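Local coordinates for protein endoglucanase EG-II (Hypocrea jecorina, PDB 3QR3) that hydrolyses internal beta-1,4-glucosidic bonds of cellulose as an endoglucanase of glycosyl hydrolase family 5, here as its TIM-barrel catalytic domain, at residues N9-F13 with K85-L89; V28-L32 with Y41-I45; A159-Q163 with A200-T205; L245-R250 with N283-Y287. One frame throughout, in Å; residues are numbered along the deposited sequence.

The four contacts lie round an eight-stranded TIM barrel. Interactions 1 and 2 are neighbours, with centres 7 Å apart. They touch where F13 packs on P30 and where L32 reaches the backbone of K85. Both depend on the chain that leaves strand 5-11, and along the sequence interaction 2 falls between the two halves of interaction 1. Interaction 3 joins helix 155-171 to helix 197-201 and the turn that follows. Interaction 4, last in the chain, sets helix 238-251 on the approach to strand 287-296. These two have centres 20 Å apart and meet through S202 and W248. Their centres are 28 to 35 Å from those of interactions 1 and 2, on the other side of the chain's centre.

Interaction 1. Residues N9-F13 with K85-L89; sequences NIAGF and KYDQL
Y86, which meets F13 across this contact, has its one polar side-chain atom held beyond it: OH hydrogen-bonds to L62 O on strand 59-64. The ring turns an edge to F13. Y86 CD1 stands over one face of the phenylalanine, toward the rim, 3.8 Å from F13 CD2. The planes are 86° apart and the ring centroids 5.3 Å apart, an edge-to-face (T-shaped) pair. F13 lies just past strand 5-11, and its CG is anti to its own carbonyl carbon (chi1 -86°). The ring therefore extends to helix 80-95, where F13 CZ comes within 3.7 Å of Y86 CA. L89, one turn further along the helix, puts CD2 at the edge of the F13 ring, 3.8 Å from F13 CE2. The other branch of L89, CD1, is more loosely set against I10 CG2 at 4.4 Å. K85 NZ leads away to F35 O. In the TIM barrel this sets the first strand and its following loop against helix 80-95, the main helix following the second strand. The touching groups are an aromatic face and edges, leucine and isoleucine methyls, and helix backbone, so hydrophobic packing and ring shape, not polar bonds, hold the segments together.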
loop_
_atom_site.group_PDB
_atom_site.type_symbol
_atom_site.label_atom_id
_atom_site.label_comp_id
_atom_site.label_asym_id
_atom_site.label_seq_id
_atom_site.Cartn_x
_atom_site.Cartn_y
_atom_site.Cartn_z
ATOM N N ASN A 9 4.275 -3.906 -4.490
ATOM C CA ASN A 9 3.402 -2.924 -5.111
ATOM C C ASN A 9 3.443 -3.065 -6.626
ATOM O O ASN A 9 4.524 -3.074 -7.208
ATOM C CB ASN A 9 3.886 -1.533 -4.742
ATOM C CG ASN A 9 3.448 -1.117 -3.354
ATOM O OD1 ASN A 9 2.429 -0.463 -3.206
ATOM N ND2 ASN A 9 4.216 -1.498 -2.338
ATOM N N ILE A 10 2.269 -3.200 -7.243
ATOM C CA ILE A 10 2.127 -3.276 -8.699
ATOM C C ILE A 10 1.610 -1.920 -9.158
ATOM O O ILE A 10 0.406 -1.698 -9.224
ATOM C CB ILE A 10 1.116 -4.376 -9.096
ATOM C CG1 ILE A 10 1.468 -5.694 -8.390
ATOM C CG2 ILE A 10 1.074 -4.558 -10.620
ATOM C CD1 ILE A 10 2.788 -6.313 -8.868
ATOM N N ALA A 11 2.535 -1.009 -9.440
ATOM C CA ALA A 11 2.205 0.402 -9.648
ATOM C C ALA A 11 1.826 0.736 -11.097
ATOM O O ALA A 11 2.066 -0.050 -12.012
ATOM C CB ALA A 11 3.373 1.288 -9.178
ATOM N N GLY A 12 1.249 1.919 -11.296
ATOM C CA GLY A 12 0.890 2.380 -12.627
ATOM C C GLY A 12 -0.423 3.145 -12.683
ATOM O O GLY A 12 -0.515 4.195 -13.347
ATOM N N PHE A 13 -1.447 2.642 -11.995
ATOM C CA PHE A 13 -2.715 3.378 -11.913
ATOM C C PHE A 13 -2.503 4.688 -11.141
ATOM O O PHE A 13 -3.378 5.570 -11.111
ATOM C CB PHE A 13 -3.823 2.544 -11.264
ATOM C CG PHE A 13 -4.578 1.641 -12.229
ATOM C CD1 PHE A 13 -5.543 2.156 -13.074
ATOM C CD2 PHE A 13 -4.351 0.273 -12.241
ATOM C CE1 PHE A 13 -6.253 1.326 -13.939
ATOM C CE2 PHE A 13 -5.048 -0.563 -13.105
ATOM C CZ PHE A 13 -6.002 -0.026 -13.962
ATOM N N LYS A 85 -11.668 -0.934 -15.376
ATOM C CA LYS A 85 -10.261 -1.192 -15.657
ATOM C C LYS A 85 -9.514 -1.572 -14.375
ATOM O O LYS A 85 -8.811 -2.573 -14.330
ATOM C CB LYS A 85 -9.613 0.036 -16.302
ATOM C CG LYS A 85 -10.093 0.336 -17.733
ATOM C CD LYS A 85 -9.730 -0.806 -18.686
ATOM C CE LYS A 85 -10.081 -0.459 -20.134
ATOM N NZ LYS A 85 -9.500 -1.448 -21.085
ATOM N N TYR A 86 -9.663 -0.768 -13.329
ATOM C CA TYR A 86 -8.978 -1.050 -12.068
ATOM C C TYR A 86 -9.392 -2.398 -11.491
ATOM O O TYR A 86 -8.564 -3.146 -10.969
ATOM C CB TYR A 86 -9.228 0.070 -11.058
ATOM C CG TYR A 86 -8.487 -0.105 -9.758
ATOM C CD1 TYR A 86 -7.107 0.024 -9.702
ATOM C CD2 TYR A 86 -9.172 -0.397 -8.583
ATOM C CE1 TYR A 86 -6.422 -0.126 -8.505
ATOM C CE2 TYR A 86 -8.506 -0.550 -7.385
ATOM C CZ TYR A 86 -7.136 -0.411 -7.347
ATOM O OH TYR A 86 -6.472 -0.573 -6.159
ATOM N N ASP A 87 -10.670 -2.732 -11.614
ATOM C CA ASP A 87 -11.144 -4.012 -11.081
ATOM C C ASP A 87 -10.497 -5.210 -11.771
ATOM O O ASP A 87 -10.368 -6.282 -11.173
ATOM C CB ASP A 87 -12.669 -4.134 -11.140
ATOM C CG ASP A 87 -13.177 -5.375 -10.403
ATOM O OD1 ASP A 87 -12.786 -5.568 -9.236
ATOM O OD2 ASP A 87 -13.943 -6.167 -10.990
ATOM N N GLN A 88 -10.082 -5.046 -13.026
ATOM C CA GLN A 88 -9.412 -6.146 -13.712
ATOM C C GLN A 88 -8.118 -6.493 -12.991
ATOM O O GLN A 88 -7.758 -7.661 -12.873
ATOM C CB GLN A 88 -9.110 -5.816 -15.185
ATOM C CG GLN A 88 -10.325 -5.745 -16.082
ATOM C CD GLN A 88 -9.973 -5.265 -17.487
ATOM O OE1 GLN A 88 -8.862 -5.480 -17.970
ATOM N NE2 GLN A 88 -10.919 -4.615 -18.141
ATOM N N LEU A 89 -7.410 -5.475 -12.524
ATOM C CA LEU A 89 -6.157 -5.707 -11.814
ATOM C C LEU A 89 -6.450 -6.324 -10.431
ATOM O O LEU A 89 -5.778 -7.260 -9.990
ATOM C CB LEU A 89 -5.371 -4.399 -11.686
ATOM C CG LEU A 89 -3.985 -4.494 -11.046
ATOM C CD1 LEU A 89 -3.083 -5.402 -11.875
ATOM C CD2 LEU A 89 -3.382 -3.101 -10.898
#

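Interaction 2. Residues V28-L32 with Y41-I45; sequences VYPPL and YPDGI
Aromatic and proline packing between Y29, Y41 and P42, fastened by one backbone bond, joins two parts of the loop that leads from strand 5-11 into helix 44-55. The Y29 ring turns its edge to the face of Y41. Its CE1 lies over the centre of that ring, and CD1 is 3.5 Å from Y41 CE2. The planes stand 57° apart, so the pair is a tilted edge-to-face one. A face of Y29 is taken by P42, whose CD is 3.9 Å from the ring centroid in a CH-pi contact. P42 thus covers a face of the Y29 ring, and Y41 receives its edge. In this TIM barrel the loop joins the first strand to the first helix of the barrel. P31 is the centre of an inverse gamma turn, and its O accepts G44 N at 2.8 Å. The donor sits well above the carbonyl plane, 51° out of it. D43 is the N-cap of the helix, and its OD1 takes G46 N. The backbones pack tightly here, with P31 C 3.0 Å from P42 O. Further on, L32 CD2 meets I45 CD1 at 3.8 Å. At the other end, a water links V28 O to Y41 OH, lying 2.9 Å from the hydroxyl oxygen.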
loop_
_atom_site.group_PDB
_atom_site.type_symbol
_atom_site.label_atom_id
_atom_site.label_comp_id
_atom_site.label_asym_id
_atom_site.label_seq_id
_atom_site.Cartn_x
_atom_site.Cartn_y
_atom_site.Cartn_z
ATOM N N VAL A 28 -1.900 8.355 -16.224
ATOM C CA VAL A 28 -1.828 6.990 -15.677
ATOM C C VAL A 28 -1.183 6.063 -16.707
ATOM O O VAL A 28 -1.295 6.293 -17.905
ATOM C CB VAL A 28 -3.209 6.426 -15.277
ATOM C CG1 VAL A 28 -3.823 7.262 -14.147
ATOM C CG2 VAL A 28 -4.132 6.370 -16.495
ATOM N N TYR A 29 -0.488 5.035 -16.235
ATOM C CA TYR A 29 0.112 4.038 -17.123
ATOM C C TYR A 29 -0.123 2.695 -16.442
ATOM O O TYR A 29 0.795 2.114 -15.864
ATOM C CB TYR A 29 1.611 4.316 -17.327
ATOM C CG TYR A 29 2.298 3.464 -18.403
ATOM C CD1 TYR A 29 1.664 3.184 -19.608
ATOM C CD2 TYR A 29 3.590 2.985 -18.224
ATOM C CE1 TYR A 29 2.286 2.420 -20.595
ATOM C CE2 TYR A 29 4.225 2.221 -19.206
ATOM C CZ TYR A 29 3.562 1.939 -20.386
ATOM O OH TYR A 29 4.183 1.199 -21.376
ATOM N N PRO A 30 -1.377 2.216 -16.478
ATOM C CA PRO A 30 -1.765 1.054 -15.670
ATOM C C PRO A 30 -1.067 -0.220 -16.122
ATOM O O PRO A 30 -0.831 -0.399 -17.321
ATOM C CB PRO A 30 -3.283 0.964 -15.888
ATOM C CG PRO A 30 -3.692 2.373 -16.355
ATOM C CD PRO A 30 -2.521 2.792 -17.205
ATOM N N PRO A 31 -0.715 -1.093 -15.162
ATOM C CA PRO A 31 -0.053 -2.371 -15.447
ATOM C C PRO A 31 -1.053 -3.463 -15.858
ATOM O O PRO A 31 -1.072 -4.546 -15.273
ATOM C CB PRO A 31 0.602 -2.727 -14.102
ATOM C CG PRO A 31 -0.298 -2.102 -13.070
ATOM C CD PRO A 31 -0.949 -0.889 -13.718
ATOM N N LEU A 32 -1.888 -3.153 -16.841
ATOM C CA LEU A 32 -2.754 -4.141 -17.474
ATOM C C LEU A 32 -2.330 -4.218 -18.935
ATOM O O LEU A 32 -2.407 -3.218 -19.665
ATOM C CB LEU A 32 -4.219 -3.728 -17.392
ATOM C CG LEU A 32 -4.887 -3.865 -16.034
ATOM C CD1 LEU A 32 -6.240 -3.178 -16.043
ATOM C CD2 LEU A 32 -5.026 -5.346 -15.654
ATOM N N TYR A 41 0.901 -2.570 -22.830
ATOM C CA TYR A 41 1.109 -1.917 -21.546
ATOM C C TYR A 41 1.790 -2.944 -20.635
ATOM O O TYR A 41 1.820 -4.131 -20.958
ATOM C CB TYR A 41 -0.215 -1.407 -20.948
ATOM C CG TYR A 41 -0.613 -0.001 -21.386
ATOM C CD1 TYR A 41 -0.508 0.402 -22.718
ATOM C CD2 TYR A 41 -1.103 0.917 -20.467
ATOM C CE1 TYR A 41 -0.879 1.689 -23.114
ATOM C CE2 TYR A 41 -1.478 2.204 -20.852
ATOM C CZ TYR A 41 -1.362 2.581 -22.178
ATOM O OH TYR A 41 -1.735 3.852 -22.554
ATOM N N PRO A 42 2.356 -2.496 -19.503
ATOM C CA PRO A 42 3.046 -3.429 -18.601
ATOM C C PRO A 42 2.114 -4.542 -18.116
ATOM O O PRO A 42 0.920 -4.300 -17.919
ATOM C CB PRO A 42 3.487 -2.526 -17.448
ATOM C CG PRO A 42 3.663 -1.183 -18.114
ATOM C CD PRO A 42 2.499 -1.103 -19.053
ATOM N N ASP A 43 2.665 -5.744 -17.948
ATOM C CA ASP A 43 1.876 -6.939 -17.684
ATOM C C ASP A 43 1.812 -7.234 -16.182
ATOM O O ASP A 43 2.435 -8.173 -15.689
ATOM C CB ASP A 43 2.472 -8.128 -18.445
ATOM C CG ASP A 43 1.611 -9.377 -18.361
ATOM O OD1 ASP A 43 0.497 -9.305 -17.821
ATOM O OD2 ASP A 43 2.052 -10.442 -18.840
ATOM N N GLY A 44 1.056 -6.419 -15.461
ATOM C CA GLY A 44 0.962 -6.548 -14.015
ATOM C C GLY A 44 0.414 -7.885 -13.561
ATOM O O GLY A 44 0.848 -8.438 -12.556
ATOM N N ILE A 45 -0.546 -8.416 -14.301
ATOM C CA ILE A 45 -1.171 -9.665 -13.914
ATOM C C ILE A 45 -0.211 -10.827 -14.119
ATOM O O ILE A 45 -0.121 -11.715 -13.279
ATOM C CB ILE A 45 -2.486 -9.897 -14.667
ATOM C CG1 ILE A 45 -3.499 -8.823 -14.249
ATOM C CG2 ILE A 45 -3.013 -11.290 -14.373
ATOM C CD1 ILE A 45 -4.901 -9.040 -14.767
HETATM O O HOH W 1 -3.035 5.486 -20.494
#

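Interaction 3. Residues A159-Q163 with A200-T205; sequences AATVQ and ALSQVT
A159 opens the contact with its methyl pointed at A200 on helix 197-201. Its CB lies 3.8 Å from A200 CB, a close meeting of two small side chains. L201 CD2 also reaches the A159 backbone, 4.2 Å from A159 CA. V204 CG2 comes near A159 O, although that oxygen bonds to Q163 N inside its own helix. One turn on, V162 presents both branches. CG2 faces L201 CD2 and CG1 faces V204 CG2, at 4.2 and 4.4 Å, so this part is apolar and fairly loose. Q163 then changes the character of the contact. CG is anti to the backbone N (chi1 175°), and the chain bends at chi2, which brings the amide alongside the backbone of T205. NE2 donates to T205 O at 2.9 Å, nearly straight and in the carbonyl plane, while OE1 accepts T205 N, also at 2.9 Å. The side-chain amide thus pairs with both the N-H and the C=O of one residue, and this fixes the rotation of the amide. A water adds a third link by donating to Q163 OE1 at 2.8 Å and to Q203 O. The partner chain folds through a type I beta turn from L201 to V204, which brings V204 and T205 back to the helix. In this TIM barrel the contact ties helix 155-171 to helix 197-201 and the turn after it. V162 and V204 also rest on L181 of strand 179-182, and L201 leans on F216 of strand 214-219.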
loop_
_atom_site.group_PDB
_atom_site.type_symbol
_atom_site.label_atom_id
_atom_site.label_comp_id
_atom_site.label_asym_id
_atom_site.label_seq_id
_atom_site.Cartn_x
_atom_site.Cartn_y
_atom_site.Cartn_z
ATOM N N ALA A 159 -7.363 11.451 12.246
ATOM C CA ALA A 159 -7.885 10.247 12.900
ATOM C C ALA A 159 -9.414 10.180 12.882
ATOM O O ALA A 159 -9.991 9.104 12.728
ATOM C CB ALA A 159 -7.375 10.149 14.347
ATOM N N ALA A 160 -10.067 11.327 13.063
ATOM C CA ALA A 160 -11.522 11.408 12.961
ATOM C C ALA A 160 -11.979 11.044 11.551
ATOM O O ALA A 160 -12.928 10.277 11.372
ATOM C CB ALA A 160 -12.009 12.813 13.335
ATOM N N THR A 161 -11.294 11.601 10.554
ATOM C CA THR A 161 -11.574 11.287 9.151
ATOM C C THR A 161 -11.438 9.788 8.932
ATOM O O THR A 161 -12.320 9.139 8.342
ATOM C CB THR A 161 -10.616 12.058 8.211
ATOM O OG1 THR A 161 -10.844 13.465 8.361
ATOM C CG2 THR A 161 -10.810 11.651 6.732
ATOM N N VAL A 162 -10.333 9.231 9.417
ATOM C CA VAL A 162 -10.101 7.797 9.278
ATOM C C VAL A 162 -11.232 6.992 9.923
ATOM O O VAL A 162 -11.696 6.000 9.355
ATOM C CB VAL A 162 -8.709 7.369 9.826
ATOM C CG1 VAL A 162 -8.576 5.840 9.851
ATOM C CG2 VAL A 162 -7.578 7.989 8.982
ATOM N N GLN A 163 -11.676 7.419 11.108
ATOM C CA GLN A 163 -12.797 6.760 11.786
ATOM C C GLN A 163 -14.072 6.790 10.933
ATOM O O GLN A 163 -14.784 5.790 10.820
ATOM C CB GLN A 163 -13.060 7.404 13.156
ATOM C CG GLN A 163 -14.288 6.858 13.883
ATOM C CD GLN A 163 -14.129 5.393 14.291
ATOM O OE1 GLN A 163 -13.526 5.082 15.320
ATOM N NE2 GLN A 163 -14.679 4.489 13.477
ATOM N N ALA A 200 -3.479 8.448 18.376
ATOM C CA ALA A 200 -4.717 8.925 17.770
ATOM C C ALA A 200 -5.447 7.800 17.023
ATOM O O ALA A 200 -6.652 7.620 17.177
ATOM C CB ALA A 200 -4.438 10.097 16.829
ATOM N N LEU A 201 -4.715 7.046 16.207
ATOM C CA LEU A 201 -5.335 5.994 15.404
ATOM C C LEU A 201 -5.785 4.792 16.236
ATOM O O LEU A 201 -6.659 4.027 15.815
ATOM C CB LEU A 201 -4.394 5.551 14.286
ATOM C CG LEU A 201 -4.143 6.632 13.239
ATOM C CD1 LEU A 201 -3.003 6.225 12.304
ATOM C CD2 LEU A 201 -5.424 6.935 12.456
ATOM N N SER A 202 -5.182 4.615 17.409
ATOM C CA SER A 202 -5.595 3.548 18.313
ATOM C C SER A 202 -7.044 3.683 18.782
ATOM O O SER A 202 -7.627 2.716 19.278
ATOM C CB SER A 202 -4.665 3.470 19.531
ATOM O OG SER A 202 -3.404 2.934 19.163
ATOM N N GLN A 203 -7.622 4.874 18.630
ATOM C CA GLN A 203 -8.982 5.139 19.111
ATOM C C GLN A 203 -10.037 4.763 18.068
ATOM O O GLN A 203 -11.234 4.787 18.350
ATOM C CB GLN A 203 -9.138 6.616 19.497
ATOM C CG GLN A 203 -7.975 7.187 20.316
ATOM C CD GLN A 203 -7.580 6.297 21.485
ATOM O OE1 GLN A 203 -8.434 5.755 22.184
ATOM N NE2 GLN A 203 -6.272 6.145 21.702
ATOM N N VAL A 204 -9.590 4.428 16.860
ATOM C CA VAL A 204 -10.504 4.092 15.771
ATOM C C VAL A 204 -11.054 2.689 15.992
ATOM O O VAL A 204 -10.310 1.786 16.314
ATOM C CB VAL A 204 -9.788 4.189 14.394
ATOM C CG1 VAL A 204 -10.687 3.690 13.265
ATOM C CG2 VAL A 204 -9.349 5.616 14.131
ATOM N N THR A 205 -12.363 2.513 15.839
ATOM C CA THR A 205 -12.968 1.213 16.056
ATOM C C THR A 205 -13.992 0.879 14.991
ATOM O O THR A 205 -14.498 1.762 14.321
ATOM C CB THR A 205 -13.729 1.150 17.415
ATOM O OG1 THR A 205 -14.809 2.100 17.412
ATOM C CG2 THR A 205 -12.790 1.413 18.595
HETATM O O HOH W 2 -12.632 6.986 17.190
#

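Interaction 4. Residues L245-R250 with N283-Y287; sequences LATWLR and NSDVY. With SO4 (sulfate ion), chain K.
R250 and D285 cross at about a right angle along their chains, yet their flat ends lie almost in one plane, 3° apart. The salt bridge joins helix 238-251 of the TIM barrel to the loop that enters strand 287-296. The grip is side-on. R250 NE binds D285 OD2 at 2.7 Å and NH2 binds OD1 at 2.9 Å, both through syn lone pairs. A bend at chi3 (-71°) turns the guanidinium back to the loop. NH2 also donates to N283 OD1 at 2.7 Å, on a lone pair in the carbonyl plane, although the amide is turned 34° from the guanidinium. Two bonds from NH2 and one from NE, all close to the guanidinium plane, fix its rotation. Beside this, V286 packs on the helix: CG1 meets R250 CA at 3.6 Å, CB meets L249 CB, and CG2 faces A246. Y287 crosses L249 steeply, and Y287 CE1 lies 3.8 Å from L249 CD1. Its hydroxyl lies against L245 CB and bonds to F242 O. On another side of the helix, W248 NE1 donates to a sulfate ion, probably from the crystallisation liquor. Back at the arginine, one water accepts from R250 NH1 at 2.9 Å and donates to N283 OD1 at 2.7 Å.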
loop_
_atom_site.group_PDB
_atom_site.type_symbol
_atom_site.label_atom_id
_atom_site.label_comp_id
_atom_site.label_asym_id
_atom_site.label_seq_id
_atom_site.Cartn_x
_atom_site.Cartn_y
_atom_site.Cartn_z
ATOM N N LEU A 245 8.656 -0.090 17.601
ATOM C CA LEU A 245 7.287 -0.300 17.141
ATOM C C LEU A 245 6.771 -1.678 17.567
ATOM O O LEU A 245 5.644 -1.806 18.033
ATOM C CB LEU A 245 7.179 -0.122 15.620
ATOM C CG LEU A 245 5.784 -0.281 15.012
ATOM C CD1 LEU A 245 4.751 0.592 15.747
ATOM C CD2 LEU A 245 5.821 0.064 13.529
ATOM N N ALA A 246 7.595 -2.710 17.404
ATOM C CA ALA A 246 7.206 -4.060 17.819
ATOM C C ALA A 246 6.782 -4.092 19.291
ATOM O O ALA A 246 5.752 -4.675 19.647
ATOM C CB ALA A 246 8.349 -5.057 17.572
ATOM N N THR A 247 7.595 -3.473 20.139
ATOM C CA THR A 247 7.322 -3.409 21.571
ATOM C C THR A 247 5.975 -2.759 21.831
ATOM O O THR A 247 5.149 -3.296 22.575
ATOM C CB THR A 247 8.407 -2.600 22.297
ATOM O OG1 THR A 247 9.676 -3.238 22.098
ATOM C CG2 THR A 247 8.105 -2.505 23.806
ATOM N N TRP A 248 5.762 -1.599 21.208
ATOM C CA TRP A 248 4.509 -0.868 21.347
ATOM C C TRP A 248 3.313 -1.704 20.872
ATOM O O TRP A 248 2.303 -1.824 21.568
ATOM C CB TRP A 248 4.565 0.461 20.584
ATOM C CG TRP A 248 3.323 1.269 20.778
ATOM C CD1 TRP A 248 3.058 2.127 21.803
ATOM C CD2 TRP A 248 2.158 1.268 19.943
ATOM N NE1 TRP A 248 1.805 2.667 21.656
ATOM C CE2 TRP A 248 1.230 2.155 20.522
ATOM C CE3 TRP A 248 1.813 0.606 18.760
ATOM C CZ2 TRP A 248 -0.022 2.401 19.959
ATOM C CZ3 TRP A 248 0.566 0.850 18.203
ATOM C CH2 TRP A 248 -0.335 1.743 18.802
ATOM N N LEU A 249 3.439 -2.285 19.687
ATOM C CA LEU A 249 2.385 -3.124 19.141
ATOM C C LEU A 249 2.055 -4.280 20.068
ATOM O O LEU A 249 0.887 -4.625 20.268
ATOM C CB LEU A 249 2.811 -3.681 17.782
ATOM C CG LEU A 249 2.852 -2.674 16.623
ATOM C CD1 LEU A 249 3.490 -3.306 15.396
ATOM C CD2 LEU A 249 1.451 -2.162 16.304
ATOM N N ARG A 250 3.094 -4.900 20.618
ATOM C CA ARG A 250 2.913 -6.131 21.367
ATOM C C ARG A 250 2.245 -5.834 22.704
ATOM O O ARG A 250 1.345 -6.557 23.135
ATOM C CB ARG A 250 4.259 -6.842 21.563
ATOM C CG ARG A 250 4.142 -8.257 22.099
ATOM C CD ARG A 250 5.491 -8.989 22.089
ATOM N NE ARG A 250 5.909 -9.302 20.727
ATOM C CZ ARG A 250 7.001 -8.819 20.142
ATOM N NH1 ARG A 250 7.811 -8.011 20.817
ATOM N NH2 ARG A 250 7.292 -9.156 18.883
ATOM N N ASN A 283 9.344 -11.140 14.333
ATOM C CA ASN A 283 8.310 -10.461 15.107
ATOM C C ASN A 283 6.968 -10.543 14.400
ATOM O O ASN A 283 6.254 -9.542 14.271
ATOM C CB ASN A 283 8.696 -8.998 15.351
ATOM C CG ASN A 283 9.841 -8.860 16.337
ATOM O OD1 ASN A 283 9.621 -8.714 17.547
ATOM N ND2 ASN A 283 11.074 -8.928 15.831
ATOM N N SER A 284 6.632 -11.745 13.940
ATOM C CA SER A 284 5.459 -11.943 13.092
ATOM C C SER A 284 4.175 -11.989 13.888
ATOM O O SER A 284 3.098 -12.118 13.313
ATOM C CB SER A 284 5.592 -13.231 12.266
ATOM O OG SER A 284 5.648 -14.376 13.107
ATOM N N ASP A 285 4.280 -11.906 15.211
ATOM C CA ASP A 285 3.078 -11.774 16.030
ATOM C C ASP A 285 2.484 -10.365 15.895
ATOM O O ASP A 285 1.271 -10.188 15.918
ATOM C CB ASP A 285 3.344 -12.133 17.504
ATOM C CG ASP A 285 4.353 -11.208 18.170
ATOM O OD1 ASP A 285 5.378 -10.871 17.545
ATOM O OD2 ASP A 285 4.123 -10.834 19.339
ATOM N N VAL A 286 3.347 -9.366 15.746
ATOM C CA VAL A 286 2.880 -7.982 15.587
ATOM C C VAL A 286 2.963 -7.456 14.145
ATOM O O VAL A 286 2.220 -6.546 13.760
ATOM C CB VAL A 286 3.618 -7.023 16.551
ATOM C CG1 VAL A 286 3.373 -7.450 18.003
ATOM C CG2 VAL A 286 5.109 -7.001 16.253
ATOM N N TYR A 287 3.865 -8.012 13.342
ATOM C CA TYR A 287 3.924 -7.613 11.933
ATOM C C TYR A 287 3.193 -8.619 11.045
ATOM O O TYR A 287 3.498 -9.811 11.065
ATOM C CB TYR A 287 5.369 -7.404 11.470
ATOM C CG TYR A 287 6.044 -6.260 12.184
ATOM C CD1 TYR A 287 5.554 -4.966 12.064
ATOM C CD2 TYR A 287 7.153 -6.470 12.993
ATOM C CE1 TYR A 287 6.152 -3.909 12.716
ATOM C CE2 TYR A 287 7.758 -5.415 13.662
ATOM C CZ TYR A 287 7.244 -4.135 13.519
ATOM O OH TYR A 287 7.829 -3.070 14.164
HETATM S S SO4 K . -1.332 4.651 23.056
HETATM O O1 SO4 K . -1.403 5.261 21.740
HETATM O O2 SO4 K . -1.853 5.589 24.046
HETATM O O3 SO4 K . -2.146 3.431 23.052
HETATM O O4 SO4 K . 0.068 4.351 23.355
HETATM O O HOH W 3 10.353 -7.241 19.666
#